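Local structure of gamma-glutamyltranspeptidase (Klebsiella pneumoniae subsp. pneumoniae, 5HFT) at residues P104-I109 with T176-N181. The protein converts oxamate to oxalate in the degradation of uric acid and belongs to the gamma-glutamyltransferase family of N-terminal nucleophile hydrolases. Sequence-based numbering, arbitrary orientation.
Sequences PLQESI and TDPRSN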
loop_
_atom_site.group_PDB
_atom_site.type_symbol
_atom_site.label_atom_id
_atom_site.label_comp_id
_atom_site.label_asym_id
_atom_site.label_seq_id
_atom_site.Cartn_x
_atom_site.Cartn_y
_atom_site.Cartn_z
ATOM N N PRO C 104 24.655 -1.927 -4.630
ATOM C CA PRO C 104 23.799 -1.118 -5.504
ATOM C C PRO C 104 22.327 -1.405 -5.246
ATOM O O PRO C 104 21.952 -2.507 -4.833
ATOM C CB PRO C 104 24.216 -1.545 -6.917
ATOM C CG PRO C 104 25.538 -2.206 -6.778
ATOM C CD PRO C 104 25.696 -2.666 -5.367
ATOM N N LEU C 105 21.489 -0.389 -5.491
ATOM C CA LEU C 105 20.092 -0.453 -5.068
ATOM C C LEU C 105 19.407 -1.700 -5.598
ATOM O O LEU C 105 18.814 -2.464 -4.833
ATOM C CB LEU C 105 19.328 0.787 -5.536
ATOM C CG LEU C 105 17.843 0.817 -5.125
ATOM C CD1 LEU C 105 17.681 0.872 -3.604
ATOM C CD2 LEU C 105 17.123 1.993 -5.759
ATOM N N GLN C 106 19.490 -1.926 -6.913
ATOM C CA GLN C 106 18.827 -3.080 -7.523
ATOM C C GLN C 106 19.362 -4.396 -6.960
ATOM O O GLN C 106 18.586 -5.316 -6.674
ATOM C CB GLN C 106 18.981 -3.012 -9.044
ATOM C CG GLN C 106 18.305 -4.127 -9.863
ATOM C CD GLN C 106 16.828 -4.359 -9.541
ATOM O OE1 GLN C 106 15.945 -3.643 -10.010
ATOM N NE2 GLN C 106 16.558 -5.399 -8.770
ATOM N N GLU C 107 20.673 -4.483 -6.727
ATOM C CA GLU C 107 21.210 -5.700 -6.131
ATOM C C GLU C 107 20.723 -5.871 -4.701
ATOM O O GLU C 107 20.442 -6.996 -4.272
ATOM C CB GLU C 107 22.738 -5.701 -6.182
ATOM N N SER C 108 20.591 -4.766 -3.955
ATOM C CA SER C 108 20.148 -4.854 -2.563
ATOM C C SER C 108 18.787 -5.522 -2.451
ATOM O O SER C 108 18.528 -6.253 -1.496
ATOM C CB SER C 108 20.130 -3.465 -1.921
ATOM N N ILE C 109 17.906 -5.286 -3.422
ATOM C CA ILE C 109 16.567 -5.873 -3.398
ATOM C C ILE C 109 16.585 -7.329 -3.883
ATOM O O ILE C 109 15.746 -8.134 -3.463
ATOM C CB ILE C 109 15.617 -5.004 -4.250
ATOM C CG1 ILE C 109 15.481 -3.613 -3.650
ATOM C CG2 ILE C 109 14.231 -5.617 -4.333
ATOM C CD1 ILE C 109 14.802 -2.638 -4.542
ATOM N N THR C 176 13.170 -2.813 -9.042
ATOM C CA THR C 176 12.041 -3.726 -8.982
ATOM C C THR C 176 12.515 -5.054 -8.415
ATOM O O THR C 176 13.697 -5.396 -8.503
ATOM C CB THR C 176 11.442 -3.962 -10.366
ATOM O OG1 THR C 176 12.450 -4.501 -11.231
ATOM C CG2 THR C 176 10.952 -2.659 -10.963
ATOM N N ASP C 177 11.592 -5.803 -7.827
ATOM C CA ASP C 177 11.954 -7.082 -7.245
ATOM C C ASP C 177 11.896 -8.159 -8.313
ATOM O O ASP C 177 10.839 -8.346 -8.928
ATOM C CB ASP C 177 11.046 -7.442 -6.091
ATOM C CG ASP C 177 11.722 -8.369 -5.099
ATOM O OD1 ASP C 177 12.275 -9.399 -5.539
ATOM O OD2 ASP C 177 11.742 -8.047 -3.883
ATOM N N PRO C 178 12.989 -8.864 -8.584
ATOM C CA PRO C 178 12.920 -9.958 -9.554
ATOM C C PRO C 178 11.892 -11.006 -9.192
ATOM O O PRO C 178 11.425 -11.729 -10.079
ATOM C CB PRO C 178 14.337 -10.536 -9.510
ATOM C CG PRO C 178 14.825 -10.193 -8.144
ATOM C CD PRO C 178 14.287 -8.831 -7.897
ATOM N N ARG C 179 11.495 -11.080 -7.918
ATOM C CA ARG C 179 10.511 -12.034 -7.436
ATOM C C ARG C 179 9.090 -11.731 -7.897
ATOM O O ARG C 179 8.193 -12.541 -7.634
ATOM C CB ARG C 179 10.564 -12.082 -5.913
ATOM C CG ARG C 179 11.907 -12.504 -5.353
ATOM C CD ARG C 179 11.926 -12.480 -3.829
ATOM N NE ARG C 179 13.233 -12.864 -3.293
ATOM C CZ ARG C 179 14.292 -12.057 -3.272
ATOM N NH1 ARG C 179 14.201 -10.820 -3.765
ATOM N NH2 ARG C 179 15.440 -12.486 -2.766
ATOM N N SER C 180 8.855 -10.603 -8.560
ATOM C CA SER C 180 7.530 -10.272 -9.081
ATOM C C SER C 180 7.707 -9.659 -10.472
ATOM O O SER C 180 8.764 -9.763 -11.104
ATOM C CB SER C 180 6.766 -9.374 -8.092
ATOM O OG SER C 180 7.447 -8.150 -7.875
ATOM N N ASN C 181 6.662 -9.011 -10.972
ATOM C CA ASN C 181 6.622 -8.468 -12.324
ATOM C C ASN C 181 6.451 -6.950 -12.298
ATOM O O ASN C 181 5.717 -6.364 -13.106
ATOM C CB ASN C 181 5.510 -9.136 -13.136
#
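Gln106 and Ile109, one turn apart on the short helix 105-110, lie against Thr176 and Asp177, the nearest CA pair being Ile109 and Asp177 at 6.1 Å. The second segment leaves strand 172-175, outermost within this chain in an antiparallel sheet of the Ntn-hydrolase fold, and enters a type I turn from Asp177 to Ser180. Gln106 places its carboxamide against Thr176: CG is anti to the backbone N (chi1 -178°), and a bend at chi2 follows. Both amide ends are then used on one residue, a two-point contact with the N-H and C=O of Thr176. OE1 accepts from Thr176 N at 3.1 Å, with the donor tilted from the carbonyl plane, while NE2 donates to Thr176 O at 2.9 Å, with that oxygen lying in the amide plane. Two bonds to a single residue restrict rotation of the amide about chi3. Ile109 adds a van der Waals contact, its CG2 methyl resting 3.5 Å from the carboxylate oxygen Asp177 OD2, and the two side chains cross obliquely. That carboxylate oxygen also meets Arg113 and the backbone N of Ala161, so the acid ties the turn to strand 160-166. Its other oxygen, OD1, closes an Asx turn by accepting from Arg179 N at 3.0 Å, on its anti side. The syn lone pair of OD1 receives Arg179 NH1 in a salt bridge, which probably offsets some of the carboxylate's charge. Arg179 NH2 has a further salt bridge to Glu130, and its side chain lies about 9 Å from Gly84, an inferred substrate-binding residue. Extended from CG to NE, the arginine reaches back to the helix, where NH1 donates to Ile109 O at 3.1 Å, in the carbonyl plane and with an N-H...O angle of 146°.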